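Long-range contacts in ATP-citrate lyase beta-subunit (Chlorobium limicola, PDB 6HXJ), which probably catalyses, with its alpha-subunit partner, the ATP-driven conversion of citrate and coenzyme A to acetyl-CoA and oxaloacetate: residues N145-L151 with K170-I176; I261-T265 with L303-I307. One frame throughout, in Å; residues are numbered along the deposited sequence.

How the contacts relate
Contacts 1 and 2 lie in series along the chain, the first closing before the second opens, and they sit on opposite sides of the chain's centre. Their centres are about 50 Å apart and their nearest atoms about 38 Å, so neither touches the other. Contact 1 belongs to the ATP-grasp region, where helices 148-158 and 163-181 pack on a face of an antiparallel sheet. Contact 2 belongs to the citrate-binding region, where helix 297-309 packs on strand 261-266 of a mixed, largely parallel sheet. They share no helix, strand or sheet: contact 2 is part of the core of its module, whereas contact 1 runs from that of its own out to the surface, in line with the two-part, succinyl-CoA synthetase-like architecture of this family.

Contact 1 (N145-L151 with K170-I176); sequences NPTIEQL and KICSRLI
This is a partly buried, apolar contact in the ATP-grasp region, between the start of helix 148-158 with its lead-in loop and the middle of helix 163-181. N145-T147 are extended (psi 133 to 166°); T147 is the N-cap, its N donating to Q150 OE1 (3.1 Å). CA-CA register: N145-I176 7.6 Å, I148-K170 5.9 Å, L151-C172 6.8 Å. L151 and I176 (both mt) form the apolar centre: L151 CD2 is 3.7 Å from I176 CD1, L151 CD1 3.5 Å from S173 N and 4.1 Å from C172 CB. The two consecutive helices cross steeply; helix 163-181 lies on the sheet face, I176 on I109, L118 and I140, and helix 148-158 leans on it, L151 reaching L118. P146 CG (4.1 Å from I176 CD1) and N145 ND2 (3.7 Å from I176 CG2) close one end. At the exposed end K170's CA-to-CB bond points away, so its aliphatic chain meets I148, CG to CG2 4.0 Å. S173 (p) turns OG to K170 O (2.7 Å), 4.0 Å from I148 CG1.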
ATOM      1  N   ASN A 145      64.474   3.651 -22.539  1.00 98.96           N
ATOM      2  CA  ASN A 145      65.568   3.103 -21.726  1.00 97.80           C
ATOM      3  C   ASN A 145      66.691   2.440 -22.556  1.00101.85           C
ATOM      4  O   ASN A 145      66.389   1.696 -23.493  1.00104.95           O
ATOM      5  CB  ASN A 145      65.012   2.161 -20.648  1.00 99.89           C
ATOM      6  CG  ASN A 145      64.098   2.813 -19.634  1.00116.33           C
ATOM      7  OD1 ASN A 145      63.829   4.029 -19.649  1.00106.07           O
ATOM      8  ND2 ASN A 145      63.597   2.001 -18.723  1.00108.89           N
ATOM      9  N   PRO A 146      67.985   2.748 -22.255  1.00 95.71           N
ATOM     10  CA  PRO A 146      69.080   2.190 -23.070  1.00 97.49           C
ATOM     11  C   PRO A 146      69.230   0.689 -22.949  1.00101.00           C
ATOM     12  O   PRO A 146      68.749   0.084 -21.992  1.00 97.69           O
ATOM     13  CB  PRO A 146      70.331   2.943 -22.591  1.00 98.13           C
ATOM     14  CG  PRO A 146      70.001   3.455 -21.244  1.00 99.91           C
ATOM     15  CD  PRO A 146      68.497   3.630 -21.184  1.00 94.07           C
ATOM     16  N   THR A 147      69.884   0.089 -23.940  1.00101.82           N
ATOM     17  CA  THR A 147      70.154  -1.352 -23.954  1.00104.19           C
ATOM     18  C   THR A 147      71.389  -1.623 -23.117  1.00107.43           C
ATOM     19  O   THR A 147      72.126  -0.681 -22.805  1.00104.71           O
ATOM     20  CB  THR A 147      70.329  -1.886 -25.377  1.00111.10           C
ATOM     21  OG1 THR A 147      71.556  -1.413 -25.951  1.00112.21           O
ATOM     22  CG2 THR A 147      69.145  -1.568 -26.280  1.00104.64           C
ATOM     23  N   ILE A 148      71.634  -2.897 -22.771  1.00106.75           N
ATOM     24  CA  ILE A 148      72.797  -3.239 -21.953  1.00106.97           C
ATOM     25  C   ILE A 148      74.101  -2.800 -22.629  1.00112.41           C
ATOM     26  O   ILE A 148      74.914  -2.193 -21.940  1.00111.38           O
ATOM     27  CB  ILE A 148      72.797  -4.707 -21.482  1.00112.50           C
ATOM     28  CG1 ILE A 148      71.690  -4.895 -20.414  1.00110.32           C
ATOM     29  CG2 ILE A 148      74.168  -5.124 -20.882  1.00114.73           C
ATOM     30  CD1 ILE A 148      71.319  -6.288 -20.108  1.00121.40           C
ATOM     31  N   GLU A 149      74.245  -2.993 -23.952  1.00109.69           N
ATOM     32  CA  GLU A 149      75.446  -2.601 -24.692  1.00111.02           C
ATOM     33  C   GLU A 149      75.767  -1.124 -24.565  1.00110.25           C
ATOM     34  O   GLU A 149      76.911  -0.776 -24.277  1.00110.24           O
ATOM     35  CB  GLU A 149      75.387  -3.034 -26.159  1.00117.01           C
ATOM     36  CG  GLU A 149      74.029  -3.494 -26.670  1.00130.84           C
ATOM     37  CD  GLU A 149      73.441  -4.768 -26.086  1.00152.05           C
ATOM     38  OE1 GLU A 149      72.281  -4.712 -25.612  1.00141.89           O
ATOM     39  OE2 GLU A 149      74.147  -5.804 -26.061  1.00142.03           O
ATOM     40  N   GLN A 150      74.754  -0.263 -24.731  1.00103.44           N
ATOM     41  CA  GLN A 150      74.922   1.186 -24.569  1.00100.88           C
ATOM     42  C   GLN A 150      75.517   1.487 -23.205  1.00103.36           C
ATOM     43  O   GLN A 150      76.456   2.274 -23.102  1.00103.01           O
ATOM     44  CB  GLN A 150      73.570   1.903 -24.696  1.00 99.39           C
ATOM     45  CG  GLN A 150      72.900   1.728 -26.039  1.00110.43           C
ATOM     46  CD  GLN A 150      71.673   2.605 -26.165  1.00123.82           C
ATOM     47  OE1 GLN A 150      70.534   2.133 -26.132  1.00107.79           O
ATOM     48  NE2 GLN A 150      71.877   3.905 -26.334  1.00120.62           N
ATOM     49  N   LEU A 151      74.924   0.880 -22.165  1.00 99.21           N
ATOM     50  CA  LEU A 151      75.386   1.021 -20.802  1.00 98.11           C
ATOM     51  C   LEU A 151      76.806   0.497 -20.681  1.00106.43           C
ATOM     52  O   LEU A 151      77.632   1.164 -20.071  1.00106.35           O
ATOM     53  CB  LEU A 151      74.413   0.340 -19.846  1.00 96.50           C
ATOM     54  CG  LEU A 151      73.023   1.036 -19.771  1.00 97.93           C
ATOM     55  CD1 LEU A 151      72.024   0.204 -19.044  1.00 97.23           C
ATOM     56  CD2 LEU A 151      73.109   2.462 -19.247  1.00 96.33           C
ATOM     57  N   LYS A 170      75.226  -4.012 -16.856  1.00102.59           N
ATOM     58  CA  LYS A 170      74.108  -4.818 -16.379  1.00102.36           C
ATOM     59  C   LYS A 170      73.504  -4.221 -15.104  1.00105.30           C
ATOM     60  O   LYS A 170      72.285  -4.077 -15.024  1.00102.32           O
ATOM     61  CB  LYS A 170      74.504  -6.286 -16.171  1.00107.37           C
ATOM     62  CG  LYS A 170      74.283  -7.140 -17.405  1.00120.24           C
ATOM     63  CD  LYS A 170      74.439  -8.622 -17.097  1.00132.04           C
ATOM     64  CE  LYS A 170      74.580  -9.459 -18.347  1.00145.21           C
ATOM     65  NZ  LYS A 170      74.714 -10.910 -18.038  1.00157.13           N
ATOM     66  N   ILE A 171      74.368  -3.831 -14.130  1.00102.83           N
ATOM     67  CA  ILE A 171      73.951  -3.210 -12.864  1.00100.25           C
ATOM     68  C   ILE A 171      73.154  -1.976 -13.179  1.00101.77           C
ATOM     69  O   ILE A 171      72.060  -1.820 -12.649  1.00 99.20           O
ATOM     70  CB  ILE A 171      75.152  -2.875 -11.938  1.00103.22           C
ATOM     71  CG1 ILE A 171      75.795  -4.150 -11.350  1.00106.20           C
ATOM     72  CG2 ILE A 171      74.767  -1.871 -10.824  1.00100.67           C
ATOM     73  CD1 ILE A 171      77.263  -4.064 -11.221  1.00109.10           C
ATOM     74  N   CYS A 172      73.689  -1.113 -14.054  1.00 98.50           N
ATOM     75  CA  CYS A 172      73.025   0.113 -14.445  1.00 95.96           C
ATOM     76  C   CYS A 172      71.642  -0.107 -14.929  1.00100.19           C
ATOM     77  O   CYS A 172      70.750   0.582 -14.477  1.00 99.83           O
ATOM     78  CB  CYS A 172      73.849   0.890 -15.448  1.00 97.33           C
ATOM     79  SG  CYS A 172      75.209   1.790 -14.680  1.00101.93           S
ATOM     80  N   SER A 173      71.434  -1.087 -15.791  1.00 98.16           N
ATOM     81  CA  SER A 173      70.105  -1.387 -16.291  1.00 97.88           C
ATOM     82  C   SER A 173      69.133  -1.698 -15.166  1.00100.99           C
ATOM     83  O   SER A 173      68.018  -1.177 -15.143  1.00100.03           O
ATOM     84  CB  SER A 173      70.163  -2.504 -17.329  1.00104.22           C
ATOM     85  OG  SER A 173      70.335  -3.826 -16.850  1.00116.28           O
ATOM     86  N   ARG A 174      69.582  -2.504 -14.210  1.00 97.68           N
ATOM     87  CA  ARG A 174      68.778  -2.867 -13.053  1.00 97.00           C
ATOM     88  C   ARG A 174      68.433  -1.602 -12.283  1.00 96.59           C
ATOM     89  O   ARG A 174      67.281  -1.401 -11.942  1.00 94.53           O
ATOM     90  CB  ARG A 174      69.542  -3.849 -12.159  1.00 99.17           C
ATOM     91  CG  ARG A 174      70.219  -5.012 -12.884  1.00106.69           C
ATOM     92  CD  ARG A 174      69.482  -6.332 -12.799  1.00120.45           C
ATOM     93  NE  ARG A 174      70.274  -7.409 -13.409  1.00135.05           N
ATOM     94  CZ  ARG A 174      70.895  -8.386 -12.744  1.00147.57           C
ATOM     95  NH1 ARG A 174      70.803  -8.462 -11.421  1.00131.68           N
ATOM     96  NH2 ARG A 174      71.591  -9.305 -13.398  1.00135.47           N
ATOM     97  N   LEU A 175      69.420  -0.722 -12.081  1.00 92.27           N
ATOM     98  CA  LEU A 175      69.201   0.549 -11.428  1.00 90.49           C
ATOM     99  C   LEU A 175      68.171   1.326 -12.210  1.00 92.78           C
ATOM    100  O   LEU A 175      67.248   1.870 -11.623  1.00 92.10           O
ATOM    101  CB  LEU A 175      70.494   1.328 -11.407  1.00 91.20           C
ATOM    102  CG  LEU A 175      70.529   2.559 -10.485  1.00 95.91           C
ATOM    103  CD1 LEU A 175      70.515   2.150  -9.013  1.00 97.19           C
ATOM    104  CD2 LEU A 175      71.770   3.404 -10.762  1.00100.07           C
ATOM    105  N   ILE A 176      68.302   1.340 -13.538  1.00 88.39           N
ATOM    106  CA  ILE A 176      67.390   2.025 -14.442  1.00 86.06           C
ATOM    107  C   ILE A 176      66.001   1.441 -14.338  1.00 91.63           C
ATOM    108  O   ILE A 176      65.032   2.200 -14.364  1.00 91.35           O
ATOM    109  CB  ILE A 176      67.941   1.999 -15.876  1.00 89.32           C
ATOM    110  CG1 ILE A 176      69.088   3.021 -16.019  1.00 88.28           C
ATOM    111  CG2 ILE A 176      66.841   2.294 -16.903  1.00 89.23           C
ATOM    112  CD1 ILE A 176      70.015   2.806 -17.180  1.00 86.80           C
TER

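Contact 2 (I261-T265 with L303-I307); sequences IALLT and LTETI
Backbone first: I261-L263 run as a beta-strand (phi -108 to -95°, psi 115 to 134°), L264 breaks the regular extension (-134/67°), and L303-I307 form a helical turn with I307 N bonded to L303 O (3.2 Å). The closest CA pairs are A262-I307 (6.8 Å) and L264-T304 (6.9 Å), so two residues forward along the strand match three back along the helix. Apolar packing does most of the work. A262 and L264 both point their CA-to-CB bonds at the helix, while L263 between them points away. I307 (mt) fits against both: its CG2 is 3.8 Å from A262 CB and its CD1 3.6 Å from L264 CD1. L264 (tp) also sets CD1 4.3 Å from L303 CG. Polar atoms meet carbon here: I307 CD1 is 3.6 Å from L263 O, which accepts from N287 ND2, and T304 OG1 is 3.6 Å from L264 CD2 but hydrogen-bonds to V300 O in its own helix. Beyond the pair, L264 and T304 both touch I335 of helix 328-344, and L303 and I307 touch F253 of strand 250-255. All six contacting residues are buried, with the L303 side chain about 11 Å from a bound citrate. Helix 297-309 is the connection of a beta-alpha-beta crossover from strand 287-292 to parallel strand 315-318, passing over the intervening strand 261-266, consistent with the flavodoxin-like fold of succinyl-CoA synthetases.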
ATOM      1  N   ILE A 261      57.250  36.249  16.393  1.00113.85           N
ATOM      2  CA  ILE A 261      56.100  36.400  15.499  1.00111.07           C
ATOM      3  C   ILE A 261      55.551  35.036  15.017  1.00112.70           C
ATOM      4  O   ILE A 261      56.199  34.319  14.249  1.00111.63           O
ATOM      5  CB  ILE A 261      56.389  37.384  14.323  1.00113.58           C
ATOM      6  CG1 ILE A 261      56.910  38.736  14.828  1.00116.76           C
ATOM      7  CG2 ILE A 261      55.149  37.608  13.475  1.00112.02           C
ATOM      8  CD1 ILE A 261      58.346  39.006  14.489  1.00128.17           C
ATOM      9  N   ALA A 262      54.309  34.734  15.417  1.00107.47           N
ATOM     10  CA  ALA A 262      53.618  33.495  15.050  1.00105.11           C
ATOM     11  C   ALA A 262      52.701  33.614  13.824  1.00101.53           C
ATOM     12  O   ALA A 262      51.806  34.456  13.780  1.00 99.62           O
ATOM     13  CB  ALA A 262      52.854  32.944  16.251  1.00107.04           C
ATOM     14  N   LEU A 263      52.933  32.764  12.842  1.00 94.54           N
ATOM     15  CA  LEU A 263      52.143  32.779  11.618  1.00 91.57           C
ATOM     16  C   LEU A 263      51.007  31.757  11.649  1.00 94.06           C
ATOM     17  O   LEU A 263      51.233  30.604  12.011  1.00 92.16           O
ATOM     18  CB  LEU A 263      53.037  32.526  10.373  1.00 90.77           C
ATOM     19  CG  LEU A 263      54.338  33.308  10.226  1.00 95.09           C
ATOM     20  CD1 LEU A 263      55.196  32.710   9.125  1.00 94.60           C
ATOM     21  CD2 LEU A 263      54.062  34.795  10.008  1.00 94.69           C
ATOM     22  N   LEU A 264      49.801  32.189  11.241  1.00 92.04           N
ATOM     23  CA  LEU A 264      48.590  31.386  11.071  1.00 92.59           C
ATOM     24  C   LEU A 264      48.025  31.819   9.705  1.00 95.98           C
ATOM     25  O   LEU A 264      46.983  32.470   9.587  1.00 96.79           O
ATOM     26  CB  LEU A 264      47.591  31.609  12.239  1.00 94.42           C
ATOM     27  CG  LEU A 264      46.191  30.922  12.178  1.00 99.21           C
ATOM     28  CD1 LEU A 264      46.273  29.428  11.906  1.00 99.22           C
ATOM     29  CD2 LEU A 264      45.388  31.203  13.424  1.00103.70           C
ATOM     30  N   THR A 265      48.774  31.495   8.663  1.00 90.73           N
ATOM     31  CA  THR A 265      48.466  31.956   7.318  1.00 88.76           C
ATOM     32  C   THR A 265      47.863  30.871   6.389  1.00 90.44           C
ATOM     33  O   THR A 265      48.145  29.668   6.499  1.00 89.07           O
ATOM     34  CB  THR A 265      49.716  32.627   6.727  1.00 89.79           C
ATOM     35  OG1 THR A 265      50.791  31.690   6.812  1.00 89.90           O
ATOM     36  CG2 THR A 265      50.116  33.904   7.504  1.00 83.93           C
ATOM     37  N   LEU A 303      44.803  23.777  14.601  1.00 93.61           N
ATOM     38  CA  LEU A 303      45.989  24.524  14.171  1.00 92.22           C
ATOM     39  C   LEU A 303      46.154  25.829  14.944  1.00 93.81           C
ATOM     40  O   LEU A 303      47.255  26.112  15.420  1.00 92.69           O
ATOM     41  CB  LEU A 303      45.971  24.770  12.658  1.00 90.15           C
ATOM     42  CG  LEU A 303      47.304  25.240  11.986  1.00 94.11           C
ATOM     43  CD1 LEU A 303      48.530  24.443  12.470  1.00 96.45           C
ATOM     44  CD2 LEU A 303      47.223  25.129  10.492  1.00 93.91           C
ATOM     45  N   THR A 304      45.047  26.592  15.097  1.00 90.03           N
ATOM     46  CA  THR A 304      44.987  27.855  15.843  1.00 90.51           C
ATOM     47  C   THR A 304      45.439  27.614  17.269  1.00 98.26           C
ATOM     48  O   THR A 304      46.324  28.323  17.730  1.00 99.26           O
ATOM     49  CB  THR A 304      43.560  28.466  15.794  1.00 99.26           C
ATOM     50  OG1 THR A 304      43.150  28.609  14.440  1.00100.59           O
ATOM     51  CG2 THR A 304      43.455  29.805  16.505  1.00 98.15           C
ATOM     52  N   GLU A 305      44.863  26.594  17.940  1.00 96.93           N
ATOM     53  CA  GLU A 305      45.152  26.212  19.318  1.00 99.83           C
ATOM     54  C   GLU A 305      46.642  25.945  19.541  1.00104.13           C
ATOM     55  O   GLU A 305      47.225  26.530  20.457  1.00106.12           O
ATOM     56  CB  GLU A 305      44.259  25.050  19.754  1.00103.25           C
ATOM     57  CG  GLU A 305      42.880  25.567  20.139  1.00113.82           C
ATOM     58  CD  GLU A 305      41.829  24.543  20.523  1.00139.80           C
ATOM     59  OE1 GLU A 305      42.189  23.502  21.121  1.00141.80           O
ATOM     60  OE2 GLU A 305      40.630  24.816  20.275  1.00127.99           O
ATOM     61  N   THR A 306      47.267  25.163  18.639  1.00 98.73           N
ATOM     62  CA  THR A 306      48.696  24.824  18.645  1.00 99.15           C
ATOM     63  C   THR A 306      49.578  26.095  18.606  1.00103.09           C
ATOM     64  O   THR A 306      50.543  26.200  19.374  1.00102.85           O
ATOM     65  CB  THR A 306      49.001  23.902  17.431  1.00104.29           C
ATOM     66  OG1 THR A 306      48.083  22.814  17.381  1.00105.26           O
ATOM     67  CG2 THR A 306      50.427  23.372  17.413  1.00103.01           C
ATOM     68  N   ILE A 307      49.223  27.053  17.713  1.00 99.16           N
ATOM     69  CA  ILE A 307      49.947  28.314  17.501  1.00 98.83           C
ATOM     70  C   ILE A 307      49.904  29.200  18.757  1.00108.31           C
ATOM     71  O   ILE A 307      50.908  29.814  19.118  1.00108.62           O
ATOM     72  CB  ILE A 307      49.455  29.010  16.206  1.00 98.55           C
ATOM     73  CG1 ILE A 307      49.944  28.187  15.000  1.00 97.32           C
ATOM     74  CG2 ILE A 307      49.977  30.465  16.071  1.00 98.26           C
ATOM     75  CD1 ILE A 307      49.109  28.268  13.831  1.00103.05           C
TER